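Local coordinates for GTPase activator-like protein (Chaetomium thermophilum, PDB 6SSH) that probably stimulates GTP hydrolysis by a small GTPase, this piece being the Rap/ran-GAP-type catalytic domain (TSC2 GAP domain) of a longer protein, at residues 3-8 / 74-79; 164-169 / 196-201; 22-27 / 82-87; 106-111 / 131-136; 15-20 / 119-124. One frame throughout, in Å; residues are numbered along the deposited sequence.

Contacts 1 and 4 lie in one mixed eight-stranded sheet: contact 1 pairs strands 2-10 and 73-78, contact 4 pairs 104-109 and 127-134, and strands 2-10 and 104-109 are neighbours, so four parallel strands run through both; the centres of the two contacts are about 17 Å apart. Contact 5 packs helix 17-21 and a loop against Ile8 of contact 1, with segments alternating along the chain. Contacts 1, 4 and 5 thus meet at strand 2-10, and contact 2, last in the chain, ties helix 183-201 to a loop and reaches that strand at His3. Contact 3 joins two loops, touching contact 1 through Met82 and contact 4 through Ser27; its centre is about 31 Å from that of contact 2.

Contact 1 of 5, residues 3-8 / 74-79; sequences HKVGVI and IVFHVT
Val5 and Phe76 sit side by side on neighbouring parallel strands, 3-8 and 74-78, inside the mixed sheet of the GAP domain. The backbone bonds alternate as expected for parallel pairing: Val75 N to His3 O, Val5 N to Val75 O, His77 N to Val5 O (2.8 Å), Val7 N to His77 O (2.8 Å) and Thr79 N to Val7 O. A water donates to Val7 O (2.8 Å) and also bonds Thr79 OG1, bridging the two segments where strand 73-78 ends.

Apolar contacts gather on the face of Val5, Val7 and Phe76. Val7 CG2, set anti to the carbonyl carbon, thereby comes obliquely to Phe76 CD2 at 3.8 Å, while Val5 CB lies 3.9 Å from the same CD2; Ile74 CG2 covers one face of the ring near its rim. Helix 28-37 packs on this side.

On the other face Lys4 CB meets His77 CE1 at 3.7 Å. Asp102 forms a salt bridge with Lys4 NZ through OD1 and is hydrogen-bonded through OD2 to His77 ND1, and Gln51 O bonds His77 NE2. Both ring nitrogens thus face oxygens, a setting that may favour a protonated imidazole, with Asp102 offsetting the charge of Lys4 as well.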
# COMPACT_ATOMS: atom_id res chain seq x y z
N HIS A 3 12.15 3.08 5.19
CA HIS A 3 11.23 1.98 4.99
C HIS A 3 10.60 2.09 3.62
O HIS A 3 10.53 3.15 3.04
CB HIS A 3 10.10 2.02 6.07
CG HIS A 3 10.58 1.99 7.47
ND1 HIS A 3 10.88 0.81 8.11
CD2 HIS A 3 10.93 2.98 8.31
CE1 HIS A 3 11.32 1.08 9.32
NE2 HIS A 3 11.34 2.39 9.48
N LYS A 4 10.13 0.95 3.16
CA LYS A 4 9.43 0.82 1.90
C LYS A 4 8.15 0.01 2.11
O LYS A 4 8.18 -1.10 2.70
CB LYS A 4 10.35 0.25 0.79
CG LYS A 4 10.97 -1.12 1.06
CD LYS A 4 12.06 -1.45 0.01
CE LYS A 4 12.79 -2.74 0.31
NZ LYS A 4 11.95 -3.92 0.05
N VAL A 5 7.04 0.55 1.65
CA VAL A 5 5.76 -0.02 1.91
C VAL A 5 4.91 -0.02 0.63
O VAL A 5 4.75 1.03 0.01
CB VAL A 5 5.05 0.76 3.03
CG1 VAL A 5 3.65 0.25 3.26
CG2 VAL A 5 5.83 0.72 4.37
N GLY A 6 4.35 -1.15 0.26
CA GLY A 6 3.52 -1.19 -0.92
C GLY A 6 2.15 -0.62 -0.71
O GLY A 6 1.65 -0.56 0.47
N VAL A 7 1.49 -0.16 -1.75
CA VAL A 7 0.12 0.28 -1.69
C VAL A 7 -0.54 -0.25 -2.93
O VAL A 7 -0.13 0.09 -4.07
CB VAL A 7 -0.07 1.81 -1.66
CG1 VAL A 7 -1.54 2.14 -1.53
CG2 VAL A 7 0.76 2.44 -0.54
N ILE A 8 -1.54 -1.08 -2.75
CA ILE A 8 -2.17 -1.84 -3.84
C ILE A 8 -3.66 -1.64 -3.89
O ILE A 8 -4.35 -1.98 -2.91
CB ILE A 8 -1.91 -3.34 -3.68
CG1 ILE A 8 -0.41 -3.65 -3.51
CG2 ILE A 8 -2.50 -4.10 -4.87
CD1 ILE A 8 -0.12 -5.05 -2.95
N ILE A 74 9.64 7.04 4.64
CA ILE A 74 8.94 5.92 4.00
C ILE A 74 8.77 6.28 2.54
O ILE A 74 8.24 7.32 2.21
CB ILE A 74 7.51 5.65 4.57
CG1 ILE A 74 7.55 5.56 6.06
CG2 ILE A 74 6.89 4.44 3.91
CD1 ILE A 74 6.10 5.55 6.66
N VAL A 75 9.17 5.37 1.64
CA VAL A 75 8.84 5.45 0.23
C VAL A 75 7.74 4.44 -0.00
O VAL A 75 7.90 3.24 0.32
CB VAL A 75 10.03 5.13 -0.65
CG1 VAL A 75 9.63 5.13 -2.13
CG2 VAL A 75 11.14 6.14 -0.43
N PHE A 76 6.61 4.90 -0.54
CA PHE A 76 5.52 3.98 -0.89
C PHE A 76 5.72 3.47 -2.31
O PHE A 76 6.21 4.20 -3.21
CB PHE A 76 4.16 4.67 -0.73
CG PHE A 76 3.86 5.01 0.72
CD1 PHE A 76 4.09 6.29 1.19
CD2 PHE A 76 3.47 4.01 1.62
CE1 PHE A 76 3.86 6.60 2.54
CE2 PHE A 76 3.23 4.33 2.94
CZ PHE A 76 3.45 5.62 3.38
N HIS A 77 5.38 2.20 -2.49
CA HIS A 77 5.43 1.54 -3.80
C HIS A 77 4.00 1.36 -4.24
O HIS A 77 3.34 0.40 -3.83
CB HIS A 77 6.13 0.21 -3.76
CG HIS A 77 7.56 0.27 -3.39
ND1 HIS A 77 8.21 -0.80 -2.80
CD2 HIS A 77 8.53 1.19 -3.67
CE1 HIS A 77 9.50 -0.53 -2.70
NE2 HIS A 77 9.72 0.68 -3.23
N VAL A 78 3.48 2.31 -4.99
CA VAL A 78 2.04 2.43 -5.26
C VAL A 78 1.79 1.81 -6.65
O VAL A 78 2.18 2.39 -7.66
CB VAL A 78 1.56 3.86 -5.24
CG1 VAL A 78 0.06 3.91 -5.42
CG2 VAL A 78 1.99 4.53 -3.88
N THR A 79 1.18 0.65 -6.71
CA THR A 79 1.09 -0.07 -8.00
C THR A 79 0.31 0.75 -9.01
O THR A 79 0.66 0.69 -10.18
CB THR A 79 0.60 -1.49 -7.81
OG1 THR A 79 -0.68 -1.48 -7.16
CG2 THR A 79 1.60 -2.31 -7.01
O HOH W 1 -2.02 0.86 -6.02

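Contact 2 of 5, residues 164-169 / 196-201; sequences PGFPEI and VFSLVW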
# COMPACT_ATOMS: atom_id res chain seq x y z
N PRO A 164 1.33 -16.38 10.33
CA PRO A 164 1.20 -16.97 11.66
C PRO A 164 2.44 -16.75 12.52
O PRO A 164 3.55 -16.87 11.98
CB PRO A 164 1.05 -18.47 11.37
CG PRO A 164 0.57 -18.53 9.95
CD PRO A 164 1.13 -17.34 9.24
N GLY A 165 2.25 -16.33 13.75
CA GLY A 165 3.35 -16.07 14.67
C GLY A 165 3.87 -14.63 14.54
O GLY A 165 4.70 -14.23 15.38
N PHE A 166 3.36 -13.83 13.60
CA PHE A 166 3.82 -12.46 13.46
C PHE A 166 3.21 -11.64 14.58
O PHE A 166 2.04 -11.82 14.94
CB PHE A 166 3.44 -11.88 12.09
CG PHE A 166 4.17 -10.61 11.78
CD1 PHE A 166 3.63 -9.42 12.17
CD2 PHE A 166 5.41 -10.64 11.20
CE1 PHE A 166 4.33 -8.22 11.98
CE2 PHE A 166 6.10 -9.47 10.98
CZ PHE A 166 5.58 -8.28 11.33
N PRO A 167 3.97 -10.69 15.15
CA PRO A 167 3.37 -9.91 16.24
C PRO A 167 2.03 -9.21 15.89
O PRO A 167 1.86 -8.59 14.82
CB PRO A 167 4.42 -8.81 16.52
CG PRO A 167 5.63 -9.15 15.76
CD PRO A 167 5.39 -10.37 14.91
N GLU A 168 1.07 -9.25 16.80
CA GLU A 168 -0.14 -8.48 16.62
C GLU A 168 0.18 -7.01 16.62
O GLU A 168 1.11 -6.53 17.30
CB GLU A 168 -1.17 -8.77 17.73
CG GLU A 168 -1.59 -10.20 17.84
CD GLU A 168 -2.68 -10.41 18.88
OE1 GLU A 168 -3.11 -9.42 19.52
OE2 GLU A 168 -3.11 -11.57 19.05
N ILE A 169 -0.56 -6.32 15.75
CA ILE A 169 -0.59 -4.91 15.63
C ILE A 169 -2.09 -4.62 15.57
O ILE A 169 -2.83 -5.33 14.84
CB ILE A 169 0.05 -4.47 14.30
CG1 ILE A 169 1.40 -5.16 14.11
CG2 ILE A 169 0.19 -2.97 14.27
CD1 ILE A 169 1.91 -5.08 12.74
N VAL A 196 8.93 -1.93 11.37
CA VAL A 196 9.90 -2.13 12.42
C VAL A 196 9.86 -3.57 12.91
O VAL A 196 10.90 -4.24 13.07
CB VAL A 196 9.73 -1.08 13.53
CG1 VAL A 196 10.63 -1.36 14.67
CG2 VAL A 196 9.99 0.32 12.97
N PHE A 197 8.65 -4.11 13.14
CA PHE A 197 8.58 -5.46 13.59
C PHE A 197 9.12 -6.44 12.53
O PHE A 197 9.76 -7.41 12.90
CB PHE A 197 7.12 -5.84 13.92
CG PHE A 197 6.61 -5.28 15.23
CD1 PHE A 197 7.31 -5.37 16.38
CD2 PHE A 197 5.38 -4.66 15.24
CE1 PHE A 197 6.79 -4.85 17.61
CE2 PHE A 197 4.84 -4.19 16.42
CZ PHE A 197 5.54 -4.24 17.55
N SER A 198 8.82 -6.15 11.27
CA SER A 198 9.27 -7.01 10.16
C SER A 198 10.77 -7.10 10.07
O SER A 198 11.28 -8.17 9.81
CB SER A 198 8.73 -6.50 8.86
OG SER A 198 7.32 -6.69 8.75
N LEU A 199 11.46 -6.01 10.37
CA LEU A 199 12.91 -6.08 10.34
C LEU A 199 13.46 -7.03 11.34
O LEU A 199 14.44 -7.73 11.11
CB LEU A 199 13.51 -4.69 10.50
CG LEU A 199 13.26 -3.78 9.32
CD1 LEU A 199 13.60 -2.34 9.70
CD2 LEU A 199 14.06 -4.22 8.10
N VAL A 200 12.86 -7.11 12.53
CA VAL A 200 13.27 -8.09 13.52
C VAL A 200 12.85 -9.49 13.10
O VAL A 200 13.64 -10.45 13.20
CB VAL A 200 12.67 -7.76 14.92
CG1 VAL A 200 12.90 -8.91 15.92
CG2 VAL A 200 13.24 -6.45 15.38
N TRP A 201 11.63 -9.60 12.62
CA TRP A 201 11.10 -10.91 12.29
C TRP A 201 11.89 -11.55 11.12
O TRP A 201 12.02 -12.79 11.07
CB TRP A 201 9.59 -10.76 12.01
CG TRP A 201 8.70 -11.92 12.40
CD1 TRP A 201 8.36 -12.32 13.65
CD2 TRP A 201 8.00 -12.81 11.50
NE1 TRP A 201 7.52 -13.41 13.60
CE2 TRP A 201 7.28 -13.72 12.29
CE3 TRP A 201 7.92 -12.91 10.11
CZ2 TRP A 201 6.50 -14.73 11.73
CZ3 TRP A 201 7.15 -13.91 9.56
CH2 TRP A 201 6.44 -14.80 10.36
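Phe166 turns the CD2 edge of its ring onto the face of the Trp201 indole, with CD2 3.4 Å from Trp201 CD2. The pair is edge-to-face, or T-shaped: the Phe166 ring and the five-membered ring of Trp201 have centroids 4.7 Å apart and planes at 66°. With Phe166 CG anti to the backbone N (chi1 -166°), the ring extends from the loop to the helix, and at its far end CZ comes to 3.5 Å from Ser198 OG and 3.9 Å from Phe197 CB; the hydroxyl itself is hydrogen-bonded to Ala194 O one turn back.

Three residues of one helical surface, Phe197, Ser198 and Trp201, therefore receive the loop that follows strand 155-162 in the Rap/ran-GAP domain. They belong to the last turns of helix 183-201, and residues 164-169 run past them without regular structure. Tyr126 adds a further edge-to-face partner for Trp201 and also touches Phe166.

Pro167 fits between the two aromatic side chains of the helix. Its CG lies 4.0 Å from Phe197 CG, the two side chains sliding past each other in opposite directions, while its CD approaches Trp201 CD1 at 3.8 Å. Farther along, Ile169 CG1 passes Phe197 CD2. The polar link is slight: Trp201 NE1 donates to Gly165 O across 3.4 Å, a weak bond bent to 134° at the hydrogen.

Contact 3 of 5, residues 22-27 / 82-87; sequences ANTMGS and MPTNLE
Thr84 directs its side chain at Ala22 and Thr24, joining two loops of the Rap/ran-GAP domain: one between helices 17-21 and 28-37, the other between strand 73-78 and helix 93-99. The two branches of Thr84 divide the work. OG1, anti to the carbonyl carbon (chi1 -63°), donates a hydrogen bond of 2.7 Å to Ala22 O, approaching from above the carbonyl plane, 47° out of it. CG2, anti to the backbone N, packs 4.0 Å from Ala22 CB.

Thr24 and Thr84 meet at a slant, the methyl of the first against the hydroxyl of the second: Thr24 CG2 is 3.2 Å from Thr84 OG1 and 3.7 Å from Thr84 CB. Lys95 NZ is hydrogen-bonded to both Thr84 OG1 and Met82 O, so Lys95 of helix 93-99 grips the 82-87 loop at two oxygens. Leu86, although its backbone is farther along, brings its tip back toward the first loop, with CD2 4.3 Å from Ala22 CB.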
# COMPACT_ATOMS: atom_id res chain seq x y z
N ALA A 22 -2.24 -4.76 -12.70
CA ALA A 22 -2.43 -4.01 -13.93
C ALA A 22 -3.14 -2.67 -13.71
O ALA A 22 -3.10 -1.80 -14.58
CB ALA A 22 -3.17 -4.83 -14.95
N ASN A 23 -3.86 -2.49 -12.60
CA ASN A 23 -4.60 -1.27 -12.40
C ASN A 23 -3.69 -0.05 -12.42
O ASN A 23 -2.59 -0.09 -11.90
CB ASN A 23 -5.34 -1.29 -11.04
CG ASN A 23 -6.35 -2.40 -10.95
OD1 ASN A 23 -6.94 -2.83 -11.92
ND2 ASN A 23 -6.64 -2.82 -9.73
N THR A 24 -4.20 1.02 -13.05
CA THR A 24 -3.46 2.27 -13.12
C THR A 24 -4.17 3.46 -12.51
O THR A 24 -3.74 4.59 -12.64
CB THR A 24 -3.09 2.67 -14.50
OG1 THR A 24 -4.27 2.74 -15.22
CG2 THR A 24 -2.08 1.63 -15.12
N MET A 25 -5.24 3.19 -11.77
CA MET A 25 -5.91 4.21 -10.98
C MET A 25 -6.84 3.49 -10.03
O MET A 25 -7.15 2.31 -10.18
CB MET A 25 -6.65 5.14 -11.90
CG MET A 25 -7.75 4.48 -12.55
SD MET A 25 -8.72 5.60 -13.62
CE MET A 25 -8.75 7.11 -12.65
N GLY A 26 -7.28 4.22 -9.03
CA GLY A 26 -8.24 3.77 -8.05
C GLY A 26 -9.44 4.70 -7.96
O GLY A 26 -9.70 5.54 -8.83
N SER A 27 -10.18 4.61 -6.87
CA SER A 27 -11.36 5.45 -6.65
C SER A 27 -10.95 6.82 -6.15
O SER A 27 -9.85 7.02 -5.69
CB SER A 27 -12.24 4.81 -5.57
OG SER A 27 -11.48 4.88 -4.34
N MET A 82 2.48 3.02 -11.15
CA MET A 82 3.44 2.34 -12.02
C MET A 82 2.78 2.04 -13.35
O MET A 82 1.63 1.63 -13.39
CB MET A 82 3.92 1.05 -11.37
CG MET A 82 4.56 1.25 -9.99
SD MET A 82 4.84 -0.34 -9.21
CE MET A 82 5.36 0.19 -7.54
N PRO A 83 3.51 2.23 -14.47
CA PRO A 83 2.89 1.99 -15.78
C PRO A 83 2.57 0.52 -16.00
O PRO A 83 3.26 -0.37 -15.53
CB PRO A 83 3.96 2.48 -16.78
CG PRO A 83 5.18 2.58 -16.02
CD PRO A 83 4.93 2.67 -14.56
N THR A 84 1.47 0.33 -16.73
CA THR A 84 1.08 -1.00 -17.19
C THR A 84 1.25 -1.08 -18.69
O THR A 84 0.75 -0.21 -19.42
CB THR A 84 -0.39 -1.24 -16.84
OG1 THR A 84 -0.55 -1.22 -15.41
CG2 THR A 84 -0.91 -2.53 -17.36
N ASN A 85 1.93 -2.11 -19.13
CA ASN A 85 1.98 -2.43 -20.55
C ASN A 85 1.96 -3.95 -20.67
O ASN A 85 2.94 -4.60 -20.36
CB ASN A 85 3.23 -1.82 -21.24
CG ASN A 85 3.28 -2.14 -22.71
OD1 ASN A 85 2.88 -3.20 -23.16
ND2 ASN A 85 3.68 -1.14 -23.50
N LEU A 86 0.78 -4.48 -21.02
CA LEU A 86 0.59 -5.94 -20.98
C LEU A 86 1.16 -6.68 -22.17
O LEU A 86 1.23 -7.90 -22.15
CB LEU A 86 -0.89 -6.26 -20.74
CG LEU A 86 -1.46 -5.65 -19.44
CD1 LEU A 86 -3.01 -5.99 -19.41
CD2 LEU A 86 -0.75 -6.13 -18.26
N GLU A 87 1.52 -5.94 -23.22
CA GLU A 87 2.35 -6.54 -24.27
C GLU A 87 3.77 -6.79 -23.81
O GLU A 87 4.30 -7.90 -24.03
CB GLU A 87 2.32 -5.66 -25.50
CG GLU A 87 1.07 -5.77 -26.33
CD GLU A 87 0.89 -7.13 -27.04
OE1 GLU A 87 1.90 -7.90 -27.17
OE2 GLU A 87 -0.20 -7.41 -27.58

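Contact 4 of 5, residues 106-111 / 131-136; sequences IVWNDS and ITPTPR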
# COMPACT_ATOMS: atom_id res chain seq x y z
N ILE A 106 0.03 -2.15 2.10
CA ILE A 106 -1.30 -1.57 2.30
C ILE A 106 -2.17 -1.98 1.15
O ILE A 106 -1.74 -1.82 -0.04
CB ILE A 106 -1.20 -0.05 2.41
CG1 ILE A 106 -0.34 0.33 3.60
CG2 ILE A 106 -2.59 0.59 2.46
CD1 ILE A 106 0.15 1.76 3.57
N VAL A 107 -3.36 -2.50 1.39
CA VAL A 107 -4.27 -2.95 0.37
C VAL A 107 -5.57 -2.17 0.44
O VAL A 107 -6.20 -2.16 1.53
CB VAL A 107 -4.59 -4.45 0.55
CG1 VAL A 107 -5.59 -4.95 -0.48
CG2 VAL A 107 -3.32 -5.28 0.44
N TRP A 108 -5.95 -1.46 -0.58
CA TRP A 108 -7.24 -0.78 -0.65
C TRP A 108 -8.19 -1.73 -1.35
O TRP A 108 -8.14 -1.91 -2.57
CB TRP A 108 -7.12 0.56 -1.36
CG TRP A 108 -8.42 1.33 -1.27
CD1 TRP A 108 -9.60 1.05 -1.87
CD2 TRP A 108 -8.67 2.51 -0.44
NE1 TRP A 108 -10.58 1.97 -1.51
CE2 TRP A 108 -9.99 2.89 -0.65
CE3 TRP A 108 -7.87 3.27 0.38
CZ2 TRP A 108 -10.57 4.00 -0.01
CZ3 TRP A 108 -8.41 4.38 1.01
CH2 TRP A 108 -9.76 4.73 0.82
N ASN A 109 -9.00 -2.44 -0.57
CA ASN A 109 -9.83 -3.51 -1.08
C ASN A 109 -11.20 -3.01 -1.52
O ASN A 109 -12.15 -2.99 -0.73
CB ASN A 109 -9.96 -4.61 -0.06
CG ASN A 109 -10.81 -5.75 -0.58
OD1 ASN A 109 -10.95 -5.94 -1.78
ND2 ASN A 109 -11.42 -6.51 0.35
N ASP A 110 -11.32 -2.60 -2.77
CA ASP A 110 -12.60 -2.28 -3.37
C ASP A 110 -13.18 -3.47 -4.12
O ASP A 110 -14.12 -3.30 -4.90
CB ASP A 110 -12.49 -1.10 -4.31
CG ASP A 110 -12.90 0.21 -3.68
OD1 ASP A 110 -13.32 0.21 -2.50
OD2 ASP A 110 -12.75 1.25 -4.34
N SER A 111 -12.74 -4.69 -3.87
CA SER A 111 -13.19 -5.82 -4.67
C SER A 111 -14.63 -6.23 -4.43
O SER A 111 -15.21 -6.87 -5.28
CB SER A 111 -12.36 -7.06 -4.42
OG SER A 111 -12.58 -7.62 -3.15
N ILE A 131 -7.68 -2.05 3.94
CA ILE A 131 -8.65 -0.95 4.03
C ILE A 131 -9.85 -1.38 3.22
O ILE A 131 -9.71 -1.61 2.02
CB ILE A 131 -8.10 0.36 3.46
CG1 ILE A 131 -6.87 0.80 4.24
CG2 ILE A 131 -9.19 1.44 3.42
CD1 ILE A 131 -6.00 1.86 3.55
N THR A 132 -11.03 -1.46 3.79
CA THR A 132 -12.23 -1.84 3.07
C THR A 132 -13.29 -0.79 3.33
O THR A 132 -13.77 -0.69 4.47
CB THR A 132 -12.74 -3.20 3.54
OG1 THR A 132 -11.68 -4.15 3.48
CG2 THR A 132 -13.85 -3.70 2.67
N PRO A 133 -13.71 -0.02 2.33
CA PRO A 133 -14.79 0.95 2.53
C PRO A 133 -16.05 0.28 3.06
O PRO A 133 -16.40 -0.85 2.75
CB PRO A 133 -15.03 1.51 1.16
CG PRO A 133 -13.62 1.41 0.51
CD PRO A 133 -13.11 0.09 0.98
N THR A 134 -16.77 1.00 3.95
CA THR A 134 -18.02 0.54 4.54
C THR A 134 -19.02 1.67 4.51
O THR A 134 -18.64 2.83 4.69
CB THR A 134 -17.79 0.06 5.94
OG1 THR A 134 -19.05 -0.38 6.48
CG2 THR A 134 -17.29 1.17 6.83
N PRO A 135 -20.31 1.33 4.35
CA PRO A 135 -21.36 2.34 4.54
C PRO A 135 -21.62 2.70 6.01
O PRO A 135 -22.30 3.69 6.28
CB PRO A 135 -22.59 1.65 3.93
CG PRO A 135 -22.35 0.19 4.27
CD PRO A 135 -20.87 -0.01 4.07
N ARG A 136 -21.12 1.88 6.92
CA ARG A 136 -21.39 2.07 8.34
C ARG A 136 -20.84 3.42 8.84
O ARG A 136 -19.78 3.88 8.42
CB ARG A 136 -20.69 0.93 9.09
CG ARG A 136 -20.98 0.60 10.55
CD ARG A 136 -19.92 -0.49 10.97
NE ARG A 136 -19.42 -1.29 9.83
CZ ARG A 136 -18.70 -2.40 9.95
NH1 ARG A 136 -18.36 -2.86 11.16
NH2 ARG A 136 -18.32 -3.06 8.86
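Parallel pairing of strands 106-109 and 131-134 in the GAP domain's mixed sheet rests on Ile131, whose backbone N and O both bond the neighbouring strand. Ile131 N donates to Val107 O (2.8 Å, 175° at the hydrogen), and Ile131 O accepts from Asn109 N at 2.8 Å.

The side chain of Ile131 packs over the indole of Trp108 in a CH-pi contact: CG2, anti to the backbone N, is 3.9 Å from the centroid of the six-membered ring and 16° off its normal. Its CD1 reaches Ile106 CG2 at 3.8 Å. At the other end of the indole Pro133 CG lies 3.7 Å from Trp108 NE1 and 3.3 Å from Asp110 OD1, which takes a weak bond from that NE1; Asp110 OD2 is hydrogen-bonded to Tyr9 OH. At the end of the strand Asn109 OD1 accepts from Ser111 N in an Asx turn and from Ser111 OG in the carbonyl plane; ND2 bonds Lys113 O, which fixes the amide's rotation.

Strand 2-10 bonds to the far side of 104-109; strand 155-162 borders 127-134. Leu183 and Val187 of helix 183-201 pack on Ile131, while Tyr30 and Phe33 of helix 28-37 meet the Trp108 ring.

Contact 5 of 5, residues 15-20 / 119-124; sequences THETEI and TFPSQF. With EDO (1,2-ethanediol), chain D.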
# COMPACT_ATOMS: atom_id res chain seq x y z
N THR A 15 -9.78 -10.69 -8.14
CA THR A 15 -9.42 -11.75 -7.22
C THR A 15 -7.98 -12.18 -7.33
O THR A 15 -7.47 -12.80 -6.41
CB THR A 15 -10.31 -13.00 -7.43
OG1 THR A 15 -10.17 -13.46 -8.75
CG2 THR A 15 -11.79 -12.68 -7.15
N HIS A 16 -7.32 -11.86 -8.46
CA HIS A 16 -6.00 -12.44 -8.77
C HIS A 16 -4.94 -11.37 -8.90
O HIS A 16 -5.20 -10.28 -9.39
CB HIS A 16 -6.07 -13.24 -10.10
CG HIS A 16 -4.84 -14.04 -10.41
ND1 HIS A 16 -3.72 -13.52 -11.04
CD2 HIS A 16 -4.59 -15.36 -10.24
CE1 HIS A 16 -2.82 -14.48 -11.20
NE2 HIS A 16 -3.33 -15.61 -10.74
N GLU A 17 -3.73 -11.69 -8.46
CA GLU A 17 -2.63 -10.73 -8.46
C GLU A 17 -2.43 -10.04 -9.79
O GLU A 17 -2.21 -8.82 -9.80
CB GLU A 17 -1.38 -11.51 -8.10
CG GLU A 17 -0.03 -10.99 -8.46
CD GLU A 17 0.98 -11.94 -7.78
OE1 GLU A 17 1.10 -13.16 -8.10
OE2 GLU A 17 1.47 -11.47 -6.82
N THR A 18 -2.40 -10.75 -10.90
CA THR A 18 -1.97 -10.17 -12.16
C THR A 18 -2.92 -9.06 -12.58
O THR A 18 -2.51 -7.96 -12.93
CB THR A 18 -1.79 -11.28 -13.21
OG1 THR A 18 -0.98 -12.32 -12.64
CG2 THR A 18 -1.12 -10.76 -14.45
N GLU A 19 -4.22 -9.33 -12.52
CA GLU A 19 -5.18 -8.29 -12.90
C GLU A 19 -5.17 -7.08 -11.96
O GLU A 19 -5.40 -5.90 -12.35
CB GLU A 19 -6.57 -8.90 -13.04
CG GLU A 19 -7.16 -9.35 -11.70
CD GLU A 19 -8.48 -10.10 -11.81
OE1 GLU A 19 -9.14 -9.99 -12.89
OE2 GLU A 19 -8.83 -10.76 -10.80
N ILE A 20 -4.93 -7.34 -10.67
CA ILE A 20 -4.85 -6.24 -9.70
C ILE A 20 -3.64 -5.33 -9.96
O ILE A 20 -3.72 -4.11 -9.96
CB ILE A 20 -4.79 -6.85 -8.26
CG1 ILE A 20 -6.13 -7.51 -7.87
CG2 ILE A 20 -4.39 -5.79 -7.22
CD1 ILE A 20 -5.99 -8.42 -6.67
N THR A 119 -3.28 -13.68 -1.86
CA THR A 119 -3.49 -12.94 -3.13
C THR A 119 -2.21 -12.61 -3.86
O THR A 119 -2.21 -12.63 -5.08
CB THR A 119 -4.35 -11.69 -2.93
OG1 THR A 119 -5.61 -12.08 -2.39
CG2 THR A 119 -4.61 -10.97 -4.26
N PHE A 120 -1.11 -12.32 -3.14
CA PHE A 120 0.09 -11.81 -3.75
C PHE A 120 1.25 -12.67 -3.25
O PHE A 120 2.06 -12.25 -2.40
CB PHE A 120 0.35 -10.35 -3.33
CG PHE A 120 -0.79 -9.42 -3.59
CD1 PHE A 120 -1.11 -9.01 -4.90
CD2 PHE A 120 -1.52 -8.91 -2.58
CE1 PHE A 120 -2.18 -8.13 -5.09
CE2 PHE A 120 -2.56 -8.03 -2.76
CZ PHE A 120 -2.90 -7.67 -4.02
N PRO A 121 1.35 -13.89 -3.74
CA PRO A 121 2.31 -14.83 -3.15
C PRO A 121 3.76 -14.33 -3.13
O PRO A 121 4.34 -13.88 -4.09
CB PRO A 121 2.16 -16.12 -4.00
CG PRO A 121 1.31 -15.74 -5.16
CD PRO A 121 0.57 -14.47 -4.85
N SER A 122 4.33 -14.37 -1.93
CA SER A 122 5.68 -13.98 -1.72
C SER A 122 6.06 -14.45 -0.35
O SER A 122 5.33 -14.16 0.62
CB SER A 122 5.87 -12.47 -1.73
OG SER A 122 7.23 -12.22 -1.39
N GLN A 123 7.24 -15.01 -0.28
CA GLN A 123 7.79 -15.37 1.01
C GLN A 123 8.27 -14.17 1.83
O GLN A 123 8.74 -14.37 2.95
CB GLN A 123 8.98 -16.32 0.85
CG GLN A 123 10.16 -15.76 0.15
CD GLN A 123 11.12 -16.87 -0.26
OE1 GLN A 123 11.13 -17.95 0.35
NE2 GLN A 123 11.89 -16.64 -1.32
N PHE A 124 8.24 -12.97 1.27
CA PHE A 124 8.66 -11.75 2.00
C PHE A 124 7.50 -10.88 2.45
O PHE A 124 7.69 -9.94 3.24
CB PHE A 124 9.66 -10.98 1.20
CG PHE A 124 10.85 -11.81 0.78
CD1 PHE A 124 11.11 -12.03 -0.57
CD2 PHE A 124 11.65 -12.43 1.73
CE1 PHE A 124 12.17 -12.81 -0.97
CE2 PHE A 124 12.74 -13.23 1.33
CZ PHE A 124 12.99 -13.42 -0.03
C1 EDO D . -10.04 -10.02 -3.25
O1 EDO D . -10.87 -10.70 -4.19
C2 EDO D . -8.65 -10.55 -3.48
O2 EDO D . -8.07 -10.88 -2.24
O HOH W 2 -3.60 -14.15 -6.88
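Glu17 and Ile20, on the short helix 17-21 of the GAP domain, pack against Thr119, Phe120 and Pro121 of the loop before strand 127-134. Ile20 crosses both Thr119 and Phe120 at about a right angle: CG2 meets the edge of the Phe120 ring in its plane, 3.9 Å from CE1, and CD1 lies 3.8 Å from Thr119 CG2, which, anti to its backbone N, sits over the centre of that ring. Glu17 CB touches Thr119 O at 3.3 Å, and its carboxylate meets Pro121 tip to tip, OE1 3.5 Å from CD.

Further out, Lys96 holds Glu17 OE2 in a salt bridge and also bonds Pro121 O, tying both sides together. The helix start has a His16-Glu19 capping box: Glu19 OE2 accepts from Thr15 N and His16 N, and His16 ND1 from Thr18 N. A 1,2-ethanediol, probably from the crystallisation liquor, donates to Thr119 OG1, itself also hydrogen-bonded to Arg116 O. One water accepts from Glu17 N (2.9 Å) and donates to Thr119 O at 2.7 Å.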